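Local structure of NAD-dependent aldehyde dehydrogenase (Burkholderia multivorans, 5UJU) at residues 178-184 against 195-200; 449-453 against 475-479. The protein probably catalyses the NAD-dependent oxidation of aldehydes to carboxylic acids. The contacts are given in a common frame with arbitrary orientation. Numbering follows the deposited sequence.

Contact 1 (178-184 against 195-200); sequences IPADAHW and AMQKRY. With EDO (1,2-ethanediol), chain I.
Extended strands 181-184 and 195-200 run antiparallel (159°, axes 4.6 Å apart) in a β-hairpin consistent with the oligomerisation arm of aldehyde dehydrogenases; the contact's centre lies about 39 Å from the centre of the chain, and the second subunit packs on it. In the hydrogen-bonded pairs, Ala182 N gives to Lys198 O (3.0 Å) and Lys198 N to Ala182 O (2.8 Å), Trp184 N to Met196 O (2.8 Å) and Met196 N to Trp184 O (2.7 Å). Asp181-Arg199 and His183-Gln197 are non-hydrogen-bonded pairs. Tyr200 N reaches Ala180 O (3.0 Å). Backbone bonds from Ala195, Gln197 and Arg199 to Val563, Val561 and Ser559 make 195-200 an inner strand. Small Ala182 leaves room for Tyr200 (chi1 m): Tyr200 CE2 lies 4.0 Å from Ala182 CB. Lys198 (m, m, t, p) brings NZ over the Trp184 indole (chi1 t), 3.7 Å from the five-membered-ring centroid, an additional cation-pi contact. Lys198 NZ also donates to EDO O2 (3.0 Å), a probable crystallisation additive. His183 bonds Glu185. The protein partners of Lys198 NZ, Asp530 (salt bridge) and Ser529, belong to the second subunit, as does Ser529 O, bonded by Tyr200 OH, implying a face suited to subunit association.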
loop_
_atom_site.group_PDB
_atom_site.type_symbol
_atom_site.label_atom_id
_atom_site.label_comp_id
_atom_site.label_asym_id
_atom_site.label_seq_id
_atom_site.Cartn_x
_atom_site.Cartn_y
_atom_site.Cartn_z
ATOM N N ILE A 178 -9.470 -9.988 9.967
ATOM C CA ILE A 178 -8.414 -10.974 10.138
ATOM C C ILE A 178 -8.749 -11.802 11.376
ATOM O O ILE A 178 -8.770 -11.254 12.487
ATOM C CB ILE A 178 -7.042 -10.299 10.272
ATOM C CG1 ILE A 178 -6.718 -9.516 8.998
ATOM C CG2 ILE A 178 -5.948 -11.325 10.587
ATOM C CD1 ILE A 178 -5.641 -8.489 9.190
ATOM N N PRO A 179 -9.026 -13.099 11.243
ATOM C CA PRO A 179 -9.372 -13.898 12.425
ATOM C C PRO A 179 -8.170 -14.072 13.341
ATOM O O PRO A 179 -7.017 -14.077 12.904
ATOM C CB PRO A 179 -9.807 -15.241 11.832
ATOM C CG PRO A 179 -8.970 -15.362 10.591
ATOM C CD PRO A 179 -8.908 -13.931 10.031
ATOM N N ALA A 180 -8.453 -14.204 14.638
ATOM C CA ALA A 180 -7.384 -14.508 15.581
ATOM C C ALA A 180 -6.846 -15.914 15.360
ATOM O O ALA A 180 -5.664 -16.179 15.606
ATOM C CB ALA A 180 -7.888 -14.369 17.020
ATOM N N ASP A 181 -7.698 -16.825 14.910
ATOM C CA ASP A 181 -7.281 -18.189 14.625
ATOM C C ASP A 181 -8.277 -18.807 13.658
ATOM O O ASP A 181 -9.345 -18.250 13.391
ATOM C CB ASP A 181 -7.172 -19.005 15.917
ATOM C CG ASP A 181 -8.347 -18.782 16.833
ATOM O OD1 ASP A 181 -9.463 -19.227 16.495
ATOM O OD2 ASP A 181 -8.159 -18.121 17.874
ATOM N N ALA A 182 -7.918 -19.976 13.145
ATOM C CA ALA A 182 -8.776 -20.696 12.221
ATOM C C ALA A 182 -8.500 -22.184 12.362
ATOM O O ALA A 182 -7.354 -22.592 12.589
ATOM C CB ALA A 182 -8.548 -20.240 10.767
ATOM N N HIS A 183 -9.552 -22.989 12.236
ATOM C CA HIS A 183 -9.412 -24.437 12.150
ATOM C C HIS A 183 -9.360 -24.819 10.676
ATOM O O HIS A 183 -10.357 -24.695 9.956
ATOM C CB HIS A 183 -10.555 -25.155 12.854
ATOM C CG HIS A 183 -10.424 -26.645 12.829
ATOM N ND1 HIS A 183 -9.672 -27.341 13.748
ATOM C CD2 HIS A 183 -10.934 -27.570 11.981
ATOM C CE1 HIS A 183 -9.736 -28.633 13.480
ATOM N NE2 HIS A 183 -10.496 -28.801 12.413
ATOM N N TRP A 184 -8.208 -25.308 10.240
ATOM C CA TRP A 184 -7.953 -25.649 8.848
ATOM C C TRP A 184 -7.975 -27.166 8.743
ATOM O O TRP A 184 -7.085 -27.841 9.277
ATOM C CB TRP A 184 -6.606 -25.082 8.411
ATOM C CG TRP A 184 -6.294 -25.235 6.964
ATOM C CD1 TRP A 184 -6.564 -24.330 5.974
ATOM C CD2 TRP A 184 -5.620 -26.329 6.334
ATOM N NE1 TRP A 184 -6.113 -24.801 4.764
ATOM C CE2 TRP A 184 -5.528 -26.024 4.953
ATOM C CE3 TRP A 184 -5.090 -27.539 6.794
ATOM C CZ2 TRP A 184 -4.935 -26.892 4.029
ATOM C CZ3 TRP A 184 -4.496 -28.399 5.873
ATOM C CH2 TRP A 184 -4.423 -28.068 4.506
ATOM N N ALA A 195 -5.555 -31.766 9.644
ATOM C CA ALA A 195 -6.205 -30.791 10.506
ATOM C C ALA A 195 -5.130 -29.986 11.210
ATOM O O ALA A 195 -4.248 -30.554 11.866
ATOM C CB ALA A 195 -7.131 -31.477 11.515
ATOM N N MET A 196 -5.200 -28.668 11.067
ATOM C CA MET A 196 -4.244 -27.776 11.701
ATOM C C MET A 196 -4.989 -26.610 12.319
ATOM O O MET A 196 -6.050 -26.202 11.839
ATOM C CB MET A 196 -3.209 -27.248 10.704
ATOM C CG MET A 196 -2.564 -28.320 9.858
ATOM S SD MET A 196 -1.136 -27.660 8.985
ATOM C CE MET A 196 0.052 -27.623 10.327
ATOM N N GLN A 197 -4.425 -26.065 13.383
ATOM C CA GLN A 197 -4.901 -24.796 13.900
ATOM C C GLN A 197 -3.969 -23.690 13.434
ATOM O O GLN A 197 -2.750 -23.775 13.626
ATOM C CB GLN A 197 -4.993 -24.788 15.423
ATOM C CG GLN A 197 -5.861 -23.644 15.884
ATOM C CD GLN A 197 -5.753 -23.382 17.355
ATOM O OE1 GLN A 197 -4.767 -23.750 17.992
ATOM N NE2 GLN A 197 -6.772 -22.745 17.914
ATOM N N LYS A 198 -4.545 -22.674 12.805
ATOM C CA LYS A 198 -3.806 -21.501 12.389
ATOM C C LYS A 198 -4.003 -20.418 13.436
ATOM O O LYS A 198 -5.084 -20.287 14.013
ATOM C CB LYS A 198 -4.282 -20.999 11.016
ATOM C CG LYS A 198 -4.429 -22.073 9.938
ATOM C CD LYS A 198 -3.086 -22.724 9.622
ATOM C CE LYS A 198 -3.194 -23.762 8.501
ATOM N NZ LYS A 198 -3.377 -23.144 7.159
ATOM N N ARG A 199 -2.960 -19.644 13.679
ATOM C CA ARG A 199 -3.031 -18.503 14.576
ATOM C C ARG A 199 -2.466 -17.302 13.838
ATOM O O ARG A 199 -1.460 -17.421 13.141
ATOM C CB ARG A 199 -2.255 -18.800 15.881
ATOM C CG ARG A 199 -1.989 -17.620 16.812
ATOM C CD ARG A 199 -1.226 -18.109 18.049
ATOM N NE ARG A 199 -0.626 -17.045 18.852
ATOM C CZ ARG A 199 0.175 -17.261 19.895
ATOM N NH1 ARG A 199 0.469 -18.504 20.271
ATOM N NH2 ARG A 199 0.673 -16.235 20.575
ATOM N N TYR A 200 -3.128 -16.156 13.949
ATOM C CA TYR A 200 -2.717 -14.958 13.224
ATOM C C TYR A 200 -2.482 -13.840 14.229
ATOM O O TYR A 200 -3.399 -13.450 14.962
ATOM C CB TYR A 200 -3.765 -14.554 12.179
ATOM C CG TYR A 200 -4.110 -15.683 11.230
ATOM C CD1 TYR A 200 -3.325 -15.943 10.116
ATOM C CD2 TYR A 200 -5.210 -16.506 11.466
ATOM C CE1 TYR A 200 -3.623 -16.986 9.252
ATOM C CE2 TYR A 200 -5.521 -17.556 10.605
ATOM C CZ TYR A 200 -4.723 -17.784 9.497
ATOM O OH TYR A 200 -5.018 -18.813 8.637
HETATM C C1 EDO I . -0.898 -26.730 4.597
HETATM O O1 EDO I . -0.209 -25.812 3.742
HETATM C C2 EDO I . -1.786 -25.964 5.570
HETATM O O2 EDO I . -1.093 -24.836 6.117
#

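Contact 2 (449-453 against 475-479); sequences REKFT and LAGEI
A short helical turn, 449-452, packs against helix 469-483 beside the mixed sheet that contains strands 356-360 and 460-466, in the α/β fold of the aldehyde dehydrogenase family. Backbone angles are helical, except that Phe452 and Thr453 open to psi near 0° as the turn ends; Thr453 N still bonds Arg449 O (3.1 Å). The backbones stay well apart, with CA atoms 9.6 Å apart for Arg449 and Leu475 and 7.0 Å for Thr453 and Ile479, so side chains fill the gap and bury 257 Å².

Leu475 (chi1 t, chi2 p) comes first. Its CD1 lies 3.2 Å from Arg449 NH2, over one face of the flat guanidinium, where a methyl group can pack without competing for the N-H donors in the plane. Leu475 CD2 touches Phe452 CZ at 4.0 Å, and Val446 and Tyr358 continue this apolar surface. Ala476 and Gly477 do not reach 449-453; small Ala476 rests on Gln323 and Val325 of the sheet. Glu478, with chi1 and chi2 both t, brings its carboxylate to the guanidinium edge. Ile479 (chi1 m, chi2 t), bonded through its N to Leu475 O (2.8 Å), sends CD1 to the edge of the Phe452 ring, 3.9 Å from Phe452 CE2, and to Thr453 CG2 at 3.7 Å. Phe452 (chi1 p) also packs on Phe462 and Ile464. Arg449 reaches across with chi1 (-105°) and chi3 (97°) between wells and chi2 t. A weak bond joins Arg449 NH2 to Glu478 OE2 at 3.3 Å. The salt bridge itself runs from Arg449 NH1 to Glu478 OE2 at 2.6 Å.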
loop_
_atom_site.group_PDB
_atom_site.type_symbol
_atom_site.label_atom_id
_atom_site.label_comp_id
_atom_site.label_asym_id
_atom_site.label_seq_id
_atom_site.Cartn_x
_atom_site.Cartn_y
_atom_site.Cartn_z
ATOM N N ARG A 449 1.862 29.894 -19.939
ATOM C CA ARG A 449 1.900 28.616 -19.226
ATOM C C ARG A 449 3.028 28.531 -18.208
ATOM O O ARG A 449 2.839 27.997 -17.106
ATOM C CB ARG A 449 2.104 27.466 -20.215
ATOM C CG ARG A 449 0.903 26.625 -20.522
ATOM C CD ARG A 449 1.301 25.523 -21.500
ATOM N NE ARG A 449 1.573 24.291 -20.754
ATOM C CZ ARG A 449 0.982 23.124 -20.992
ATOM N NH1 ARG A 449 1.274 22.062 -20.249
ATOM N NH2 ARG A 449 0.114 23.013 -21.988
ATOM N N GLU A 450 4.215 29.028 -18.569
ATOM C CA GLU A 450 5.375 28.897 -17.694
ATOM C C GLU A 450 5.124 29.538 -16.341
ATOM O O GLU A 450 5.734 29.139 -15.339
ATOM C CB GLU A 450 6.619 29.504 -18.352
ATOM N N LYS A 451 4.235 30.526 -16.293
ATOM C CA LYS A 451 3.934 31.214 -15.050
ATOM C C LYS A 451 2.857 30.519 -14.237
ATOM O O LYS A 451 3.001 30.394 -13.018
ATOM C CB LYS A 451 3.510 32.663 -15.330
ATOM C CG LYS A 451 4.487 33.475 -16.201
ATOM C CD LYS A 451 5.744 33.806 -15.392
ATOM C CE LYS A 451 6.817 34.525 -16.197
ATOM N NZ LYS A 451 8.145 34.453 -15.508
ATOM N N PHE A 452 1.793 30.026 -14.859
ATOM C CA PHE A 452 0.682 29.541 -14.055
ATOM C C PHE A 452 0.712 28.037 -13.812
ATOM O O PHE A 452 -0.195 27.523 -13.148
ATOM C CB PHE A 452 -0.680 29.977 -14.647
ATOM C CG PHE A 452 -0.966 29.495 -16.065
ATOM C CD1 PHE A 452 -1.035 30.414 -17.116
ATOM C CD2 PHE A 452 -1.258 28.165 -16.331
ATOM C CE1 PHE A 452 -1.333 30.007 -18.418
ATOM C CE2 PHE A 452 -1.551 27.747 -17.633
ATOM C CZ PHE A 452 -1.592 28.672 -18.672
ATOM N N THR A 453 1.726 27.321 -14.308
ATOM C CA THR A 453 1.964 25.951 -13.862
ATOM C C THR A 453 2.919 25.896 -12.680
ATOM O O THR A 453 3.239 24.803 -12.209
ATOM C CB THR A 453 2.534 25.067 -14.981
ATOM O OG1 THR A 453 3.768 25.618 -15.452
ATOM C CG2 THR A 453 1.546 24.940 -16.150
ATOM N N LEU A 475 -6.218 21.580 -21.067
ATOM C CA LEU A 475 -5.126 22.130 -20.279
ATOM C C LEU A 475 -5.238 21.724 -18.810
ATOM O O LEU A 475 -4.243 21.323 -18.192
ATOM C CB LEU A 475 -5.118 23.647 -20.428
ATOM C CG LEU A 475 -3.853 24.341 -19.955
ATOM C CD1 LEU A 475 -2.661 23.705 -20.628
ATOM C CD2 LEU A 475 -3.932 25.818 -20.284
ATOM N N ALA A 476 -6.444 21.806 -18.237
ATOM C CA ALA A 476 -6.614 21.517 -16.816
ATOM C C ALA A 476 -6.271 20.065 -16.499
ATOM O O ALA A 476 -5.553 19.781 -15.529
ATOM C CB ALA A 476 -8.039 21.843 -16.377
ATOM N N GLY A 477 -6.770 19.129 -17.313
ATOM C CA GLY A 477 -6.436 17.725 -17.110
ATOM C C GLY A 477 -4.956 17.444 -17.290
ATOM O O GLY A 477 -4.372 16.636 -16.563
ATOM N N GLU A 478 -4.330 18.099 -18.271
ATOM C CA GLU A 478 -2.905 17.900 -18.495
ATOM C C GLU A 478 -2.086 18.424 -17.325
ATOM O O GLU A 478 -1.153 17.756 -16.864
ATOM C CB GLU A 478 -2.476 18.585 -19.792
ATOM C CG GLU A 478 -0.981 18.585 -20.022
ATOM C CD GLU A 478 -0.573 19.407 -21.240
ATOM O OE1 GLU A 478 -1.414 19.635 -22.137
ATOM O OE2 GLU A 478 0.599 19.820 -21.295
ATOM N N ILE A 479 -2.426 19.617 -16.833
ATOM C CA ILE A 479 -1.640 20.243 -15.777
ATOM C C ILE A 479 -1.808 19.492 -14.465
ATOM O O ILE A 479 -0.851 19.344 -13.695
ATOM C CB ILE A 479 -2.026 21.727 -15.643
ATOM C CG1 ILE A 479 -1.445 22.520 -16.819
ATOM C CG2 ILE A 479 -1.561 22.295 -14.294
ATOM C CD1 ILE A 479 -1.911 23.968 -16.885
#

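Overall arrangement
The two contacts share no element: their centres lie 54 Å apart, their nearest atoms about 36 Å apart, and contact 1 closes along the chain before contact 2 opens. Contact 1, on a projecting hairpin, is held by main-chain bonds, and one face is buried through the second subunit while the other is largely exposed. Contact 2 stays within one subunit, where helices meet beside the other sheet; side chains alone join its segments, with an apolar interior and an ion pair toward the solvent. Each uses a basic side chain, but Lys198 finds its carboxylate across the subunit interface, whereas Arg449 finds one within its own contact.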